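Local coordinates for TRNA nucleotidyl transferase-related protein (Thermotoga maritima, PDB 3H38), which is a class II CCA-adding enzyme of the tRNA nucleotidyltransferase/poly(A) polymerase family, which probably uses CTP and ATP to build the CCA end of tRNA, at residues Val172-Arg177 against Gly214-Gln219; Arg180-Glu185 against Leu231-Arg236; Tyr208-Thr213 against Ile243-Pro248. All blocks are in the same frame, centred on the assembly; numbering follows the deposited sequence.

Overall arrangement
This chain is the C-terminal nucleotidyltransferase part of a longer protein. The three contacts lie among its helices between 170 and 246, outside the mixed eight-stranded sheet. They interlock along the chain: 172-177 leads into 180-185, and their partners 214-219 and 231-236 lie on successive helices. Contacts 1 and 3 are neighbours, with centres about 9 Å apart, and touch through Pro175 and Leu217 on one side and Thr212 on the other. Contact 2 is more separate, about 15 Å from contact 1 and 16 Å from contact 3, centre to centre. Contact 1 holds Asp174 and Arg177 and contact 2 holds Arg180 and Arg183, all of which bind CTP and ATP. No nucleotide is bound here.

Contact 1. Residues Val172-Arg177 against Gly214-Gln219; sequences VDDPTR and GPRLRQ
Asp174 and Arg216 approach each other from opposite directions, the carboxylate at the edge of the guanidinium. Asp174 places its carboxylate there with CG anti to the backbone N (chi1 -173°). The salt bridge runs from Arg216 NH1 to Asp174 OD1, 3.1 Å long with 160° at the hydrogen. The oxygen lies in the guanidinium plane, but NH1 stands above the carboxylate plane. The two flat groups are turned 40° apart, so the pairing is skewed. Thr176 crosses Arg216 at about a right angle. Its OG1 lies over one guanidinium face, offset toward the rim, and its CG2 is 4.1 Å from Arg216 NH1. OG1 is buried without a polar partner. Leu217 slides past Thr176, with Leu217 CD1 4.0 Å from Thr176 OG1. The Asp174-Arg177 beta turn opens helix 177-187. Asp174 and Arg177 both bind CTP and ATP, so the bridge ties a nucleotide-binding turn to helix 214-225. With an alanine here, Arg216 would probably lose its charged mate and its guanidinium would be free to turn. Around the contact, Pro175 packs on Tyr208 and Leu209 of helix 208-211, and Arg218 on the far side of helix 214-225 reaches helix 279-287.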
loop_
_atom_site.group_PDB
_atom_site.type_symbol
_atom_site.label_atom_id
_atom_site.label_comp_id
_atom_site.label_asym_id
_atom_site.label_seq_id
_atom_site.Cartn_x
_atom_site.Cartn_y
_atom_site.Cartn_z
ATOM N N VAL A 172 -13.202 15.845 -8.997
ATOM C CA VAL A 172 -13.069 17.187 -8.449
ATOM C C VAL A 172 -13.455 17.180 -6.963
ATOM O O VAL A 172 -12.759 17.754 -6.137
ATOM C CB VAL A 172 -14.004 18.132 -9.204
ATOM C CG1 VAL A 172 -14.102 19.441 -8.495
ATOM C CG2 VAL A 172 -13.533 18.315 -10.642
ATOM N N ASP A 173 -14.589 16.539 -6.666
ATOM C CA ASP A 173 -15.038 16.174 -5.314
ATOM C C ASP A 173 -13.961 15.475 -4.469
ATOM O O ASP A 173 -13.582 15.965 -3.401
ATOM C CB ASP A 173 -16.267 15.236 -5.403
ATOM C CG ASP A 173 -17.585 15.980 -5.692
ATOM O OD1 ASP A 173 -18.673 15.330 -5.692
ATOM O OD2 ASP A 173 -17.541 17.213 -5.895
ATOM N N ASP A 174 -13.513 14.305 -4.925
ATOM C CA ASP A 174 -12.460 13.552 -4.235
ATOM C C ASP A 174 -11.368 13.079 -5.211
ATOM O O ASP A 174 -11.485 12.018 -5.835
ATOM C CB ASP A 174 -13.047 12.371 -3.478
ATOM C CG ASP A 174 -12.019 11.678 -2.628
ATOM O OD1 ASP A 174 -12.363 10.722 -1.902
ATOM O OD2 ASP A 174 -10.861 12.116 -2.680
ATOM N N PRO A 175 -10.305 13.882 -5.354
ATOM C CA PRO A 175 -9.248 13.655 -6.346
ATOM C C PRO A 175 -8.468 12.396 -5.999
ATOM O O PRO A 175 -7.640 11.927 -6.774
ATOM C CB PRO A 175 -8.355 14.903 -6.192
ATOM C CG PRO A 175 -9.211 15.934 -5.515
ATOM C CD PRO A 175 -10.063 15.115 -4.581
ATOM N N THR A 176 -8.756 11.864 -4.818
ATOM C CA THR A 176 -8.157 10.641 -4.319
ATOM C C THR A 176 -8.542 9.468 -5.248
ATOM O O THR A 176 -7.806 8.501 -5.397
ATOM C CB THR A 176 -8.568 10.459 -2.841
ATOM O OG1 THR A 176 -7.409 10.530 -2.005
ATOM C CG2 THR A 176 -9.370 9.214 -2.592
ATOM N N ARG A 177 -9.663 9.631 -5.941
ATOM C CA ARG A 177 -10.180 8.643 -6.867
ATOM C C ARG A 177 -9.362 8.573 -8.138
ATOM O O ARG A 177 -9.532 7.654 -8.966
ATOM C CB ARG A 177 -11.632 8.969 -7.228
ATOM C CG ARG A 177 -12.653 8.587 -6.161
ATOM C CD ARG A 177 -13.970 9.397 -6.310
ATOM N NE ARG A 177 -14.733 9.335 -5.069
ATOM C CZ ARG A 177 -15.837 10.019 -4.793
ATOM N NH1 ARG A 177 -16.374 10.862 -5.673
ATOM N NH2 ARG A 177 -16.407 9.842 -3.613
ATOM N N GLY A 214 -2.164 15.898 1.800
ATOM C CA GLY A 214 -1.137 14.878 1.733
ATOM C C GLY A 214 -1.509 13.502 2.257
ATOM O O GLY A 214 -1.402 12.501 1.534
ATOM N N PRO A 215 -1.931 13.433 3.527
ATOM C CA PRO A 215 -2.233 12.156 4.194
ATOM C C PRO A 215 -3.265 11.299 3.458
ATOM O O PRO A 215 -3.183 10.065 3.493
ATOM C CB PRO A 215 -2.796 12.600 5.552
ATOM C CG PRO A 215 -2.144 13.925 5.809
ATOM C CD PRO A 215 -1.981 14.576 4.458
ATOM N N ARG A 216 -4.234 11.938 2.811
ATOM C CA ARG A 216 -5.265 11.185 2.127
ATOM C C ARG A 216 -4.615 10.544 0.909
ATOM O O ARG A 216 -4.751 9.355 0.655
ATOM C CB ARG A 216 -6.444 12.096 1.760
ATOM C CG ARG A 216 -7.068 12.843 2.976
ATOM C CD ARG A 216 -8.456 13.453 2.627
ATOM N NE ARG A 216 -9.334 12.402 2.108
ATOM C CZ ARG A 216 -9.999 12.448 0.958
ATOM N NH1 ARG A 216 -10.744 11.399 0.606
ATOM N NH2 ARG A 216 -9.940 13.528 0.172
ATOM N N LEU A 217 -3.862 11.352 0.186
ATOM C CA LEU A 217 -3.128 10.918 -0.981
ATOM C C LEU A 217 -2.117 9.810 -0.622
ATOM O O LEU A 217 -1.994 8.805 -1.335
ATOM C CB LEU A 217 -2.403 12.129 -1.560
ATOM C CG LEU A 217 -2.849 12.912 -2.803
ATOM C CD1 LEU A 217 -4.272 12.687 -3.181
ATOM C CD2 LEU A 217 -2.536 14.398 -2.629
ATOM N N ARG A 218 -1.399 9.984 0.487
ATOM C CA ARG A 218 -0.366 9.025 0.838
ATOM C C ARG A 218 -1.039 7.684 1.023
ATOM O O ARG A 218 -0.555 6.631 0.574
ATOM C CB ARG A 218 0.372 9.451 2.114
ATOM C CG ARG A 218 1.144 8.342 2.794
ATOM C CD ARG A 218 2.144 8.840 3.832
ATOM N NE ARG A 218 2.746 7.696 4.507
ATOM C CZ ARG A 218 3.671 7.773 5.462
ATOM N NH1 ARG A 218 4.154 6.674 6.010
ATOM N NH2 ARG A 218 4.106 8.941 5.878
ATOM N N GLN A 219 -2.188 7.721 1.671
ATOM C CA GLN A 219 -2.822 6.487 2.011
ATOM C C GLN A 219 -3.300 5.743 0.771
ATOM O O GLN A 219 -3.252 4.510 0.732
ATOM C CB GLN A 219 -3.972 6.707 2.984
ATOM C CG GLN A 219 -4.595 5.381 3.372
ATOM C CD GLN A 219 -6.107 5.424 3.366
ATOM O OE1 GLN A 219 -6.754 4.974 2.406
ATOM N NE2 GLN A 219 -6.687 5.976 4.435
#

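Contact 2. Residues Arg180-Glu185 against Leu231-Arg236; sequences RAIRFE and LKSIRR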
loop_
_atom_site.group_PDB
_atom_site.type_symbol
_atom_site.label_atom_id
_atom_site.label_comp_id
_atom_site.label_asym_id
_atom_site.label_seq_id
_atom_site.Cartn_x
_atom_site.Cartn_y
_atom_site.Cartn_z
ATOM N N ARG A 180 -7.135 5.809 -7.030
ATOM C CA ARG A 180 -7.993 4.631 -6.859
ATOM C C ARG A 180 -8.428 4.007 -8.179
ATOM O O ARG A 180 -8.512 2.767 -8.290
ATOM C CB ARG A 180 -9.228 4.960 -6.027
ATOM C CG ARG A 180 -8.931 5.278 -4.573
ATOM C CD ARG A 180 -10.132 5.840 -3.884
ATOM N NE ARG A 180 -11.182 4.843 -3.831
ATOM C CZ ARG A 180 -11.296 3.960 -2.848
ATOM N NH1 ARG A 180 -12.279 3.052 -2.866
ATOM N NH2 ARG A 180 -10.432 4.000 -1.837
ATOM N N ALA A 181 -8.703 4.852 -9.175
ATOM C CA ALA A 181 -9.083 4.353 -10.501
ATOM C C ALA A 181 -7.960 3.524 -11.109
ATOM O O ALA A 181 -8.166 2.405 -11.562
ATOM C CB ALA A 181 -9.478 5.491 -11.428
ATOM N N ILE A 182 -6.753 4.061 -11.095
ATOM C CA ILE A 182 -5.628 3.298 -11.595
ATOM C C ILE A 182 -5.512 1.995 -10.813
ATOM O O ILE A 182 -5.366 0.917 -11.415
ATOM C CB ILE A 182 -4.326 4.125 -11.509
ATOM C CG1 ILE A 182 -4.362 5.260 -12.536
ATOM C CG2 ILE A 182 -3.098 3.249 -11.690
ATOM C CD1 ILE A 182 -3.768 6.532 -12.008
ATOM N N ARG A 183 -5.611 2.069 -9.505
ATOM C CA ARG A 183 -5.492 0.900 -8.696
ATOM C C ARG A 183 -6.431 -0.220 -9.022
ATOM O O ARG A 183 -6.011 -1.324 -9.095
ATOM C CB ARG A 183 -5.554 1.204 -7.223
ATOM C CG ARG A 183 -5.830 0.016 -6.409
ATOM C CD ARG A 183 -5.370 0.150 -5.027
ATOM N NE ARG A 183 -6.077 1.220 -4.375
ATOM C CZ ARG A 183 -7.129 1.059 -3.604
ATOM N NH1 ARG A 183 -7.730 2.088 -3.072
ATOM N NH2 ARG A 183 -7.571 -0.135 -3.367
ATOM N N PHE A 184 -7.710 0.063 -9.191
ATOM C CA PHE A 184 -8.674 -0.982 -9.552
ATOM C C PHE A 184 -8.533 -1.320 -11.038
ATOM O O PHE A 184 -8.880 -2.407 -11.466
ATOM C CB PHE A 184 -10.117 -0.561 -9.232
ATOM C CG PHE A 184 -10.419 -0.420 -7.745
ATOM C CD1 PHE A 184 -10.805 0.800 -7.215
ATOM C CD2 PHE A 184 -10.369 -1.506 -6.896
ATOM C CE1 PHE A 184 -11.109 0.931 -5.859
ATOM C CE2 PHE A 184 -10.671 -1.376 -5.546
ATOM C CZ PHE A 184 -11.043 -0.154 -5.030
ATOM N N GLU A 185 -8.044 -0.375 -11.828
ATOM C CA GLU A 185 -7.718 -0.669 -13.225
ATOM C C GLU A 185 -6.679 -1.787 -13.336
ATOM O O GLU A 185 -6.854 -2.720 -14.106
ATOM C CB GLU A 185 -7.200 0.572 -13.945
ATOM C CG GLU A 185 -7.737 0.719 -15.354
ATOM C CD GLU A 185 -6.916 1.680 -16.189
ATOM O OE1 GLU A 185 -5.839 2.123 -15.715
ATOM O OE2 GLU A 185 -7.341 1.984 -17.328
ATOM N N LEU A 231 4.091 -1.723 -10.372
ATOM C CA LEU A 231 4.866 -1.090 -11.430
ATOM C C LEU A 231 3.960 -0.650 -12.588
ATOM O O LEU A 231 4.191 0.396 -13.196
ATOM C CB LEU A 231 5.923 -2.074 -11.925
ATOM C CG LEU A 231 7.315 -1.640 -12.396
ATOM C CD1 LEU A 231 7.483 -2.304 -13.698
ATOM C CD2 LEU A 231 7.521 -0.131 -12.555
ATOM N N LYS A 232 2.929 -1.418 -12.841
ATOM C CA LYS A 232 1.933 -1.127 -13.825
ATOM C C LYS A 232 1.185 0.128 -13.526
ATOM O O LYS A 232 0.909 0.896 -14.393
ATOM C CB LYS A 232 0.903 -2.222 -13.753
ATOM C CG LYS A 232 1.030 -3.222 -14.768
ATOM C CD LYS A 232 0.537 -2.664 -16.052
ATOM C CE LYS A 232 -0.855 -3.045 -16.269
ATOM N NZ LYS A 232 -1.136 -2.832 -17.678
ATOM N N SER A 233 0.845 0.267 -12.263
ATOM C CA SER A 233 0.093 1.396 -11.703
ATOM C C SER A 233 0.930 2.666 -11.790
ATOM O O SER A 233 0.492 3.712 -12.290
ATOM C CB SER A 233 -0.213 1.134 -10.231
ATOM O OG SER A 233 -1.181 0.123 -10.063
ATOM N N ILE A 234 2.154 2.547 -11.299
ATOM C CA ILE A 234 3.139 3.598 -11.394
ATOM C C ILE A 234 3.309 4.079 -12.837
ATOM O O ILE A 234 3.328 5.283 -13.104
ATOM C CB ILE A 234 4.458 3.115 -10.830
ATOM C CG1 ILE A 234 4.314 2.896 -9.314
ATOM C CG2 ILE A 234 5.565 4.102 -11.165
ATOM C CD1 ILE A 234 5.629 2.457 -8.644
ATOM N N ARG A 235 3.367 3.154 -13.781
ATOM C CA ARG A 235 3.579 3.579 -15.166
ATOM C C ARG A 235 2.316 4.215 -15.650
ATOM O O ARG A 235 2.327 5.093 -16.506
ATOM C CB ARG A 235 4.009 2.413 -16.051
ATOM C CG ARG A 235 5.313 1.792 -15.554
ATOM C CD ARG A 235 5.644 0.531 -16.308
ATOM N NE ARG A 235 7.083 0.329 -16.450
ATOM C CZ ARG A 235 7.655 -0.869 -16.556
ATOM N NH1 ARG A 235 8.998 -1.002 -16.684
ATOM N NH2 ARG A 235 6.873 -1.942 -16.506
ATOM N N ARG A 236 1.211 3.795 -15.056
ATOM C CA ARG A 236 -0.079 4.344 -15.436
ATOM C C ARG A 236 -0.191 5.785 -14.928
ATOM O O ARG A 236 -0.645 6.666 -15.650
ATOM C CB ARG A 236 -1.210 3.445 -14.917
ATOM C CG ARG A 236 -2.576 3.802 -15.453
ATOM C CD ARG A 236 -2.636 3.876 -16.978
ATOM N NE ARG A 236 -3.983 3.552 -17.423
ATOM C CZ ARG A 236 -4.546 3.960 -18.554
ATOM N NH1 ARG A 236 -5.785 3.591 -18.836
ATOM N NH2 ARG A 236 -3.892 4.737 -19.397
#
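Glu185 and Arg236 join these two helices along the more open edge of the contact. Arg236 grips the carboxylate side-on: NE reaches Glu185 OE1 at 2.9 Å and NH1 reaches Glu185 OE2 at 2.7 Å. Both bonds are nearly straight (about 170°), and both oxygens use their syn lone pairs. The carboxylate and guanidinium are nearly coplanar. A bend at chi2 (53°) turns the arginine chain so that its NE edge faces the acid. Glu185 OE2 also accepts from Ile192 N, a second bond that helps fix the carboxylate. Arg236 is only partly exposed, but Lys232, on this same side, is open to solvent and touches Gln186. This is helix-helix packing in the mainly helical region that carries the family's probable RNA-binding range, with segment axes 9.3 Å apart and 139° between their directions. Helix 177-187 also carries Arg180 and Arg183, which bind CTP and ATP; the CB of Arg183 points away from helix 230-239, and its NH1 pairs with Glu220. Beside the bridge the packing is buried and close. Ile182 CG2 lies 3.7 Å from Ser233 O, and Ile182 CG1 rests 3.7 Å from Arg236 CG. Ile224 and Gln186 also touch Ser233, whose buried OG has no polar partner.

Contact 3. Residues Tyr208-Thr213 against Ile243-Pro248; sequences YLERTT and IKHLFP
His245 meets both Leu209 and Glu210, and it has more surface buried here than any other residue of the two segments. Its CG stands anti to the carbonyl carbon, which carries the imidazole toward helix 208-211. At the root of the ring, His245 CB lies 3.9 Å from Leu209 CD2, and the two side chains cross at about a right angle. Leu209 is the second main residue. Its CB points toward the other segment, and while its CD2 touches His245, its CG comes within 3.7 Å of Leu246 CD2. Leu246 starts out in the other direction, its CB pointing away, yet one methyl turns back to close this apolar patch. Glu210 is third and forms the more open, polar side. Its chain is bent at chi2 (-78°), which brings the carboxylate over to the histidine. His245 ND1 donates to Glu210 OE1 at 3.0 Å, but the bond is weak, with only 122° at the hydrogen. The carboxylate and ring planes are 57° apart, and OE1 approaches the ring obliquely. Glu210 OE2 lies 3.1 Å from His245 O. Both are acceptors, so this approach is not a bond and is probably unfavourable. The contact joins the short helices 208-211 and 242-246 within the probable RNA-binding region of the family. Leu209 also packs on Ile178 of helix 177-187 and Val204 of helix 194-205, and His245 touches Val204 as well. Leu246 touches Leu179 and, on helix 214-225, Leu221.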
loop_
_atom_site.group_PDB
_atom_site.type_symbol
_atom_site.label_atom_id
_atom_site.label_comp_id
_atom_site.label_asym_id
_atom_site.label_seq_id
_atom_site.Cartn_x
_atom_site.Cartn_y
_atom_site.Cartn_z
ATOM N N TYR A 208 -6.016 19.521 -9.008
ATOM C CA TYR A 208 -6.863 18.940 -7.977
ATOM C C TYR A 208 -6.135 18.078 -6.941
ATOM O O TYR A 208 -6.473 18.118 -5.748
ATOM C CB TYR A 208 -8.125 18.321 -8.585
ATOM C CG TYR A 208 -9.118 19.415 -8.934
ATOM C CD1 TYR A 208 -9.746 20.153 -7.930
ATOM C CD2 TYR A 208 -9.398 19.742 -10.254
ATOM C CE1 TYR A 208 -10.653 21.166 -8.236
ATOM C CE2 TYR A 208 -10.298 20.755 -10.573
ATOM C CZ TYR A 208 -10.924 21.464 -9.558
ATOM O OH TYR A 208 -11.810 22.477 -9.866
ATOM N N LEU A 209 -5.104 17.369 -7.395
ATOM C CA LEU A 209 -4.240 16.598 -6.513
ATOM C C LEU A 209 -3.608 17.507 -5.439
ATOM O O LEU A 209 -3.715 17.229 -4.240
ATOM C CB LEU A 209 -3.173 15.863 -7.337
ATOM C CG LEU A 209 -3.385 14.413 -7.843
ATOM C CD1 LEU A 209 -4.790 13.926 -7.700
ATOM C CD2 LEU A 209 -2.898 14.223 -9.274
ATOM N N GLU A 210 -2.980 18.606 -5.862
ATOM C CA GLU A 210 -2.430 19.564 -4.910
ATOM C C GLU A 210 -3.485 20.100 -3.975
ATOM O O GLU A 210 -3.178 20.455 -2.836
ATOM C CB GLU A 210 -1.779 20.756 -5.603
ATOM C CG GLU A 210 -2.187 20.904 -7.019
ATOM C CD GLU A 210 -1.451 19.920 -7.880
ATOM O OE1 GLU A 210 -1.979 19.481 -8.924
ATOM O OE2 GLU A 210 -0.334 19.576 -7.475
ATOM N N ARG A 211 -4.712 20.214 -4.471
ATOM C CA ARG A 211 -5.779 20.759 -3.643
ATOM C C ARG A 211 -6.200 19.768 -2.574
ATOM O O ARG A 211 -6.769 20.168 -1.587
ATOM C CB ARG A 211 -6.985 21.183 -4.474
ATOM C CG ARG A 211 -6.880 22.618 -5.001
ATOM C CD ARG A 211 -7.739 22.816 -6.250
ATOM N NE ARG A 211 -9.033 23.509 -6.075
ATOM C CZ ARG A 211 -9.617 23.854 -4.921
ATOM N NH1 ARG A 211 -10.789 24.486 -4.952
ATOM N NH2 ARG A 211 -9.064 23.574 -3.738
ATOM N N THR A 212 -5.915 18.477 -2.762
ATOM C CA THR A 212 -6.211 17.507 -1.710
ATOM C C THR A 212 -5.076 17.406 -0.688
ATOM O O THR A 212 -3.977 17.851 -0.947
ATOM C CB THR A 212 -6.770 16.115 -2.251
ATOM O OG1 THR A 212 -6.101 15.008 -1.631
ATOM C CG2 THR A 212 -6.645 16.006 -3.734
ATOM N N THR A 213 -5.363 16.879 0.501
ATOM C CA THR A 213 -4.367 16.850 1.565
ATOM C C THR A 213 -3.399 15.697 1.354
ATOM O O THR A 213 -3.763 14.658 0.796
ATOM C CB THR A 213 -5.014 16.740 2.975
ATOM O OG1 THR A 213 -5.594 15.437 3.170
ATOM C CG2 THR A 213 -6.076 17.803 3.155
ATOM N N ILE A 243 2.386 11.533 -11.317
ATOM C CA ILE A 243 3.546 11.549 -10.438
ATOM C C ILE A 243 4.068 12.960 -10.187
ATOM O O ILE A 243 4.356 13.313 -9.043
ATOM C CB ILE A 243 4.710 10.732 -10.969
ATOM C CG1 ILE A 243 4.277 9.302 -11.256
ATOM C CG2 ILE A 243 5.858 10.792 -9.969
ATOM C CD1 ILE A 243 5.335 8.453 -11.882
ATOM N N LYS A 244 4.197 13.756 -11.248
ATOM C CA LYS A 244 4.730 15.116 -11.108
ATOM C C LYS A 244 3.826 16.056 -10.282
ATOM O O LYS A 244 4.325 16.926 -9.557
ATOM C CB LYS A 244 5.098 15.726 -12.473
ATOM C CG LYS A 244 4.101 16.733 -13.053
ATOM C CD LYS A 244 3.191 16.134 -14.145
ATOM C CE LYS A 244 3.478 16.701 -15.545
ATOM N NZ LYS A 244 4.562 15.971 -16.281
ATOM N N HIS A 245 2.505 15.878 -10.384
ATOM C CA HIS A 245 1.576 16.628 -9.537
ATOM C C HIS A 245 1.579 16.115 -8.111
ATOM O O HIS A 245 1.117 16.798 -7.198
ATOM C CB HIS A 245 0.158 16.559 -10.064
ATOM C CG HIS A 245 -0.061 17.367 -11.299
ATOM N ND1 HIS A 245 -0.204 18.731 -11.271
ATOM C CD2 HIS A 245 -0.190 16.989 -12.595
ATOM C CE1 HIS A 245 -0.404 19.175 -12.508
ATOM N NE2 HIS A 245 -0.395 18.136 -13.325
ATOM N N LEU A 246 2.071 14.904 -7.903
ATOM C CA LEU A 246 2.261 14.452 -6.527
ATOM C C LEU A 246 3.607 14.966 -5.978
ATOM O O LEU A 246 3.701 15.404 -4.823
ATOM C CB LEU A 246 2.155 12.920 -6.414
ATOM C CG LEU A 246 0.837 12.286 -6.857
ATOM C CD1 LEU A 246 0.817 10.795 -6.559
ATOM C CD2 LEU A 246 -0.350 12.981 -6.170
ATOM N N PHE A 247 4.630 14.925 -6.828
ATOM C CA PHE A 247 5.999 15.304 -6.456
ATOM C C PHE A 247 6.567 16.169 -7.561
ATOM O O PHE A 247 6.957 15.671 -8.612
ATOM C CB PHE A 247 6.883 14.073 -6.264
ATOM C CG PHE A 247 6.214 12.979 -5.512
ATOM C CD1 PHE A 247 5.566 11.964 -6.182
ATOM C CD2 PHE A 247 6.172 13.002 -4.127
ATOM C CE1 PHE A 247 4.908 10.966 -5.479
ATOM C CE2 PHE A 247 5.515 12.017 -3.419
ATOM C CZ PHE A 247 4.886 10.987 -4.096
ATOM N N PRO A 248 6.622 17.476 -7.306
ATOM C CA PRO A 248 6.803 18.539 -8.297
ATOM C C PRO A 248 8.231 18.609 -8.826
ATOM O O PRO A 248 8.495 19.303 -9.803
ATOM C CB PRO A 248 6.471 19.813 -7.500
ATOM C CG PRO A 248 5.935 19.324 -6.144
ATOM C CD PRO A 248 6.583 18.005 -5.936
#